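Long-range contact in DELTA1-pyrroline-2-carboxylate reductase (Thermococcus litoralis DSM 5473, PDB 6T3E), which probably catalyses the NAD(P)H-dependent reduction of Δ1-pyrroline-2-carboxylate to L-proline, a step linked to L-hydroxyproline metabolism: residues 247-261 and 275-289. Sequence-based numbering, arbitrary orientation.
Sequences WVGRDARELDSETVR and NESGDIIIPMKEGVI. With NAI (1,4-dihydronicotinamide adenine dinucleotide), chain F.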
loop_
_atom_site.group_PDB
_atom_site.type_symbol
_atom_site.label_atom_id
_atom_site.label_comp_id
_atom_site.label_asym_id
_atom_site.label_seq_id
_atom_site.Cartn_x
_atom_site.Cartn_y
_atom_site.Cartn_z
ATOM N N TRP B 247 -3.762 -14.250 13.591
ATOM C CA TRP B 247 -2.621 -13.350 13.620
ATOM C C TRP B 247 -3.026 -12.096 14.381
ATOM O O TRP B 247 -4.031 -11.472 14.036
ATOM C CB TRP B 247 -2.163 -12.996 12.199
ATOM C CG TRP B 247 -1.041 -12.024 12.202
ATOM C CD1 TRP B 247 0.294 -12.311 12.250
ATOM C CD2 TRP B 247 -1.146 -10.599 12.186
ATOM N NE1 TRP B 247 1.031 -11.148 12.255
ATOM C CE2 TRP B 247 0.171 -10.083 12.215
ATOM C CE3 TRP B 247 -2.223 -9.710 12.146
ATOM C CZ2 TRP B 247 0.438 -8.715 12.204
ATOM C CZ3 TRP B 247 -1.960 -8.361 12.139
ATOM C CH2 TRP B 247 -0.634 -7.871 12.172
ATOM N N VAL B 248 -2.263 -11.744 15.424
ATOM C CA VAL B 248 -2.448 -10.465 16.112
ATOM C C VAL B 248 -1.076 -9.842 16.363
ATOM O O VAL B 248 -0.833 -9.244 17.416
ATOM C CB VAL B 248 -3.242 -10.598 17.431
ATOM C CG1 VAL B 248 -3.865 -9.253 17.833
ATOM C CG2 VAL B 248 -4.325 -11.671 17.344
ATOM N N GLY B 249 -0.174 -9.964 15.399
ATOM C CA GLY B 249 1.157 -9.402 15.518
ATOM C C GLY B 249 2.216 -10.477 15.684
ATOM O O GLY B 249 1.940 -11.678 15.725
ATOM N N ARG B 250 3.460 -10.012 15.756
ATOM C CA ARG B 250 4.571 -10.927 15.953
ATOM C C ARG B 250 4.746 -11.362 17.406
ATOM O O ARG B 250 5.542 -12.271 17.668
ATOM C CB ARG B 250 5.863 -10.276 15.479
ATOM C CG ARG B 250 5.753 -9.506 14.199
ATOM C CD ARG B 250 6.996 -8.641 14.010
ATOM N NE ARG B 250 8.149 -9.154 14.756
ATOM C CZ ARG B 250 9.111 -9.935 14.259
ATOM N NH1 ARG B 250 9.084 -10.317 12.982
ATOM N NH2 ARG B 250 10.109 -10.335 15.050
ATOM N N ASP B 251 4.042 -10.752 18.358
ATOM C CA ASP B 251 4.136 -11.181 19.748
ATOM C C ASP B 251 3.064 -12.179 20.138
ATOM O O ASP B 251 3.097 -12.683 21.266
ATOM C CB ASP B 251 4.028 -9.999 20.707
ATOM C CG ASP B 251 5.046 -8.935 20.429
ATOM O OD1 ASP B 251 4.731 -7.753 20.687
ATOM O OD2 ASP B 251 6.152 -9.279 19.950
ATOM N N ALA B 252 2.100 -12.440 19.264
ATOM C CA ALA B 252 0.935 -13.233 19.608
ATOM C C ALA B 252 0.951 -14.576 18.895
ATOM O O ALA B 252 1.505 -14.714 17.800
ATOM C CB ALA B 252 -0.353 -12.478 19.261
ATOM N N ARG B 253 0.310 -15.561 19.523
ATOM C CA ARG B 253 0.185 -16.890 18.949
ATOM C C ARG B 253 -0.995 -17.593 19.592
ATOM O O ARG B 253 -1.390 -17.261 20.710
ATOM C CB ARG B 253 1.458 -17.713 19.134
ATOM C CG ARG B 253 1.866 -17.891 20.559
ATOM C CD ARG B 253 2.960 -18.907 20.654
ATOM N NE ARG B 253 3.443 -19.030 22.019
ATOM C CZ ARG B 253 4.359 -19.910 22.399
ATOM N NH1 ARG B 253 4.885 -20.743 21.505
ATOM N NH2 ARG B 253 4.744 -19.960 23.665
ATOM N N GLU B 254 -1.557 -18.561 18.855
ATOM C CA GLU B 254 -2.658 -19.399 19.313
ATOM C C GLU B 254 -2.257 -20.866 19.432
ATOM O O GLU B 254 -3.054 -21.676 19.914
ATOM C CB GLU B 254 -3.878 -19.258 18.371
ATOM C CG GLU B 254 -3.661 -19.739 16.905
ATOM C CD GLU B 254 -4.681 -19.175 15.869
ATOM O OE1 GLU B 254 -5.831 -18.844 16.223
ATOM O OE2 GLU B 254 -4.322 -19.060 14.676
ATOM N N LEU B 255 -1.043 -21.226 19.023
ATOM C CA LEU B 255 -0.527 -22.585 19.138
ATOM C C LEU B 255 0.679 -22.572 20.061
ATOM O O LEU B 255 1.578 -21.742 19.899
ATOM C CB LEU B 255 -0.126 -23.138 17.772
ATOM C CG LEU B 255 -0.983 -22.638 16.612
ATOM C CD1 LEU B 255 -0.363 -23.024 15.270
ATOM C CD2 LEU B 255 -2.377 -23.209 16.753
ATOM N N ASP B 256 0.723 -23.504 21.005
ATOM C CA ASP B 256 1.903 -23.580 21.853
ATOM C C ASP B 256 3.093 -24.125 21.058
ATOM O O ASP B 256 2.967 -24.596 19.923
ATOM C CB ASP B 256 1.624 -24.418 23.104
ATOM C CG ASP B 256 1.446 -25.896 22.809
ATOM O OD1 ASP B 256 1.176 -26.258 21.643
ATOM O OD2 ASP B 256 1.561 -26.702 23.763
ATOM N N SER B 257 4.277 -24.011 21.657
ATOM C CA SER B 257 5.488 -24.430 20.962
ATOM C C SER B 257 5.456 -25.915 20.630
ATOM O O SER B 257 6.011 -26.336 19.607
ATOM C CB SER B 257 6.709 -24.088 21.812
ATOM O OG SER B 257 6.736 -22.703 22.108
ATOM N N GLU B 258 4.781 -26.718 21.455
ATOM C CA GLU B 258 4.716 -28.153 21.194
ATOM C C GLU B 258 3.969 -28.453 19.897
ATOM O O GLU B 258 4.359 -29.358 19.148
ATOM C CB GLU B 258 4.056 -28.868 22.374
ATOM C CG GLU B 258 3.836 -30.361 22.168
ATOM C CD GLU B 258 5.136 -31.120 22.002
ATOM O OE1 GLU B 258 6.196 -30.573 22.370
ATOM O OE2 GLU B 258 5.098 -32.271 21.512
ATOM N N THR B 259 2.894 -27.705 19.619
ATOM C CA THR B 259 2.123 -27.926 18.401
ATOM C C THR B 259 2.971 -27.711 17.147
ATOM O O THR B 259 2.946 -28.535 16.221
ATOM C CB THR B 259 0.907 -26.995 18.391
ATOM O OG1 THR B 259 0.054 -27.302 19.502
ATOM C CG2 THR B 259 0.127 -27.142 17.088
ATOM N N VAL B 260 3.755 -26.631 17.118
ATOM C CA VAL B 260 4.566 -26.333 15.942
ATOM C C VAL B 260 5.673 -27.368 15.779
ATOM O O VAL B 260 5.854 -27.935 14.695
ATOM C CB VAL B 260 5.130 -24.901 16.021
ATOM C CG1 VAL B 260 5.815 -24.529 14.719
ATOM C CG2 VAL B 260 4.021 -23.908 16.336
ATOM N N ARG B 261 6.419 -27.642 16.856
ATOM C CA ARG B 261 7.525 -28.592 16.759
ATOM C C ARG B 261 7.041 -29.970 16.341
ATOM O O ARG B 261 7.705 -30.655 15.555
ATOM C CB ARG B 261 8.276 -28.690 18.087
ATOM C CG ARG B 261 9.623 -29.405 17.967
ATOM C CD ARG B 261 9.947 -30.248 19.192
ATOM N NE ARG B 261 9.460 -31.626 19.090
ATOM C CZ ARG B 261 8.440 -32.110 19.794
ATOM N NH1 ARG B 261 7.803 -31.323 20.648
ATOM N NH2 ARG B 261 8.052 -33.374 19.646
ATOM N N ASN B 275 8.349 -13.275 9.289
ATOM C CA ASN B 275 8.376 -11.873 9.679
ATOM C C ASN B 275 7.163 -11.441 10.495
ATOM O O ASN B 275 7.204 -10.365 11.103
ATOM C CB ASN B 275 8.475 -10.975 8.441
ATOM C CG ASN B 275 9.893 -10.853 7.915
ATOM O OD1 ASN B 275 10.665 -9.991 8.347
ATOM N ND2 ASN B 275 10.242 -11.718 6.969
ATOM N N GLU B 276 6.062 -12.197 10.464
ATOM C CA GLU B 276 4.815 -11.681 11.024
ATOM C C GLU B 276 4.172 -12.598 12.055
ATOM O O GLU B 276 3.446 -12.118 12.929
ATOM C CB GLU B 276 3.798 -11.407 9.905
ATOM C CG GLU B 276 4.276 -10.478 8.787
ATOM C CD GLU B 276 3.384 -10.552 7.541
ATOM O OE1 GLU B 276 2.633 -11.547 7.405
ATOM O OE2 GLU B 276 3.430 -9.621 6.697
ATOM N N SER B 277 4.429 -13.906 11.990
ATOM C CA SER B 277 3.660 -14.881 12.759
ATOM C C SER B 277 4.371 -15.236 14.057
ATOM O O SER B 277 5.387 -15.941 14.044
ATOM C CB SER B 277 3.404 -16.147 11.950
ATOM O OG SER B 277 2.660 -17.058 12.742
ATOM N N GLY B 278 3.800 -14.806 15.184
ATOM C CA GLY B 278 4.327 -15.230 16.465
ATOM C C GLY B 278 4.200 -16.715 16.704
ATOM O O GLY B 278 5.000 -17.280 17.462
ATOM N N ASP B 279 3.235 -17.366 16.042
ATOM C CA ASP B 279 3.092 -18.818 16.143
ATOM C C ASP B 279 4.375 -19.540 15.747
ATOM O O ASP B 279 4.622 -20.665 16.196
ATOM C CB ASP B 279 1.923 -19.292 15.275
ATOM C CG ASP B 279 0.573 -19.187 15.987
ATOM O OD1 ASP B 279 0.414 -19.856 17.037
ATOM O OD2 ASP B 279 -0.326 -18.445 15.497
ATOM N N ILE B 280 5.195 -18.919 14.908
ATOM C CA ILE B 280 6.448 -19.500 14.462
ATOM C C ILE B 280 7.650 -18.775 15.064
ATOM O O ILE B 280 8.611 -19.419 15.488
ATOM C CB ILE B 280 6.511 -19.505 12.916
ATOM C CG1 ILE B 280 5.247 -20.155 12.331
ATOM C CG2 ILE B 280 7.760 -20.206 12.414
ATOM C CD1 ILE B 280 4.996 -21.577 12.800
ATOM N N ILE B 281 7.595 -17.441 15.158
ATOM C CA ILE B 281 8.741 -16.664 15.622
ATOM C C ILE B 281 9.074 -17.000 17.072
ATOM O O ILE B 281 10.250 -17.140 17.440
ATOM C CB ILE B 281 8.476 -15.160 15.443
ATOM C CG1 ILE B 281 8.374 -14.798 13.967
ATOM C CG2 ILE B 281 9.574 -14.342 16.092
ATOM C CD1 ILE B 281 7.631 -13.490 13.729
ATOM N N ILE B 282 8.056 -17.128 17.916
ATOM C CA ILE B 282 8.277 -17.383 19.336
ATOM C C ILE B 282 8.925 -18.753 19.543
ATOM O O ILE B 282 9.934 -18.833 20.258
ATOM C CB ILE B 282 6.969 -17.245 20.143
ATOM C CG1 ILE B 282 6.556 -15.772 20.265
ATOM C CG2 ILE B 282 7.118 -17.869 21.522
ATOM C CD1 ILE B 282 5.151 -15.566 20.767
ATOM N N PRO B 283 8.417 -19.849 18.958
ATOM C CA PRO B 283 9.102 -21.138 19.163
ATOM C C PRO B 283 10.528 -21.154 18.653
ATOM O O PRO B 283 11.374 -21.864 19.215
ATOM C CB PRO B 283 8.218 -22.133 18.398
ATOM C CG PRO B 283 6.889 -21.489 18.330
ATOM C CD PRO B 283 7.180 -20.029 18.174
ATOM N N MET B 284 10.832 -20.387 17.609
ATOM C CA MET B 284 12.209 -20.328 17.141
ATOM C C MET B 284 13.088 -19.497 18.059
ATOM O O MET B 284 14.275 -19.799 18.211
ATOM C CB MET B 284 12.254 -19.788 15.720
ATOM C CG MET B 284 11.911 -20.842 14.695
ATOM S SD MET B 284 11.328 -20.092 13.176
ATOM C CE MET B 284 12.426 -18.697 13.004
ATOM N N LYS B 285 12.525 -18.464 18.684
ATOM C CA LYS B 285 13.271 -17.719 19.692
ATOM C C LYS B 285 13.598 -18.599 20.892
ATOM O O LYS B 285 14.670 -18.463 21.495
ATOM C CB LYS B 285 12.488 -16.480 20.126
ATOM C CG LYS B 285 12.716 -15.250 19.265
ATOM C CD LYS B 285 11.843 -14.103 19.737
ATOM C CE LYS B 285 12.195 -12.799 19.034
ATOM N NZ LYS B 285 11.409 -11.634 19.558
ATOM N N GLU B 286 12.668 -19.485 21.272
ATOM C CA GLU B 286 12.911 -20.405 22.379
ATOM C C GLU B 286 14.031 -21.392 22.061
ATOM O O GLU B 286 14.716 -21.870 22.975
ATOM C CB GLU B 286 11.631 -21.178 22.713
ATOM C CG GLU B 286 10.461 -20.345 23.225
ATOM C CD GLU B 286 9.212 -21.190 23.503
ATOM O OE1 GLU B 286 8.462 -20.878 24.459
ATOM O OE2 GLU B 286 8.975 -22.168 22.760
ATOM N N GLY B 287 14.240 -21.697 20.776
ATOM C CA GLY B 287 15.155 -22.737 20.351
ATOM C C GLY B 287 14.526 -24.097 20.110
ATOM O O GLY B 287 15.260 -25.061 19.845
ATOM N N VAL B 288 13.198 -24.214 20.229
ATOM C CA VAL B 288 12.514 -25.484 19.984
ATOM C C VAL B 288 12.572 -25.860 18.510
ATOM O O VAL B 288 12.623 -27.042 18.153
ATOM C CB VAL B 288 11.061 -25.416 20.487
ATOM C CG1 VAL B 288 10.348 -26.726 20.224
ATOM C CG2 VAL B 288 11.033 -25.104 21.964
ATOM N N ILE B 289 12.527 -24.869 17.629
ATOM C CA ILE B 289 12.609 -25.107 16.198
ATOM C C ILE B 289 13.505 -24.040 15.587
ATOM O O ILE B 289 13.821 -23.026 16.213
ATOM C CB ILE B 289 11.214 -25.108 15.538
ATOM C CG1 ILE B 289 10.422 -23.867 15.950
ATOM C CG2 ILE B 289 10.450 -26.370 15.910
ATOM C CD1 ILE B 289 9.309 -23.502 14.968
HETATM P PA NAI F . -13.416 -12.466 14.654
HETATM O O1A NAI F . -13.245 -11.477 15.778
HETATM O O2A NAI F . -14.686 -12.159 13.886
HETATM O O5B NAI F . -13.390 -14.026 15.177
HETATM C C5B NAI F . -12.370 -14.309 16.128
HETATM C C4B NAI F . -12.883 -15.463 17.097
HETATM O O4B NAI F . -11.920 -15.878 17.851
HETATM C C3B NAI F . -13.955 -14.885 18.049
HETATM O O3B NAI F . -15.104 -15.586 17.888
HETATM C C2B NAI F . -13.337 -15.061 19.451
HETATM O O2B NAI F . -14.414 -15.260 20.493
HETATM C C1B NAI F . -12.595 -16.122 19.304
HETATM N N9A NAI F . -11.574 -16.226 20.311
HETATM C C8A NAI F . -10.745 -15.223 20.615
HETATM N N7A NAI F . -9.936 -15.651 21.578
HETATM C C5A NAI F . -10.262 -16.921 21.869
HETATM C C6A NAI F . -9.731 -17.801 22.781
HETATM N N6A NAI F . -8.653 -17.681 23.745
HETATM N N1A NAI F . -10.229 -19.030 22.893
HETATM C C2A NAI F . -11.254 -19.406 22.089
HETATM N N3A NAI F . -11.776 -18.538 21.187
HETATM C C4A NAI F . -11.269 -17.283 21.090
HETATM O O3 NAI F . -12.080 -12.274 13.680
HETATM P PN NAI F . -11.791 -13.205 12.329
HETATM O O1N NAI F . -12.151 -12.312 11.157
HETATM O O2N NAI F . -12.581 -14.482 12.363
HETATM O O5D NAI F . -10.211 -13.578 12.276
HETATM C C5D NAI F . -9.799 -14.698 12.969
HETATM C C4D NAI F . -8.247 -14.723 12.974
HETATM O O4D NAI F . -7.760 -14.929 11.766
HETATM C C3D NAI F . -7.706 -13.356 13.416
HETATM O O3D NAI F . -6.621 -13.552 14.249
HETATM C C2D NAI F . -7.218 -12.690 12.121
HETATM O O2D NAI F . -6.153 -11.652 12.477
HETATM C C1D NAI F . -6.755 -13.708 11.443
HETATM N N1N NAI F . -6.800 -13.434 9.997
HETATM C C2N NAI F . -5.713 -13.841 9.126
HETATM C C3N NAI F . -5.962 -13.991 7.599
HETATM C C7N NAI F . -5.054 -15.017 6.869
HETATM O O7N NAI F . -4.303 -15.644 7.521
HETATM N N7N NAI F . -5.142 -15.193 5.402
HETATM C C4N NAI F . -7.330 -13.705 7.012
HETATM C C5N NAI F . -8.198 -12.800 7.896
HETATM C C6N NAI F . -7.937 -12.749 9.411
#
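Asp279 and the backbone of Glu254 and Leu255 illustrate how one buried carboxylate can fasten a loop to a helix. Asp279 OD1 accepts from Glu254 N on the syn side, somewhat out of plane (3.0 Å), and from Leu255 N nearly end-on (2.8 Å). Lys319, salt-bridged to Asp279 OD2, probably eases the closeness of the Glu254 carboxylate, whose OE2 bonds Ser244 OG. Gly278, lacking a side chain, brings CA to Ala252 O in a CA-H...O contact. Trp247, whose backbone binds the NADH ribose and whose side chain touches the bound proline, points NE1 at Glu276 O (2.7 Å), above that carbonyl's plane.

Extended Arg253 links core to rim, its guanidinium packed between Ile282 CG2 and Asp256 CA, NH1 bonding Ser257 OG in plane (173°). Glu286 accepts from Ser257 OG and forms a long salt bridge with Arg253. A leucine here would probably cost Ser257 OG its NH1 donor, Ile282 CG2 its flat cover and Glu286 a nearby charge. Toward solvent the grip loosens: Val288 CG1 lies along Arg261, and bent Arg250 brings NH1 to Asn275 O (2.7 Å), near its guanidinium plane.

Helices 257-261 and 278-286 cross nearly perpendicularly, Val260 meeting Ile280, beside strands 241-244 and 316-319 of the parallel, Rossmann-type sheet.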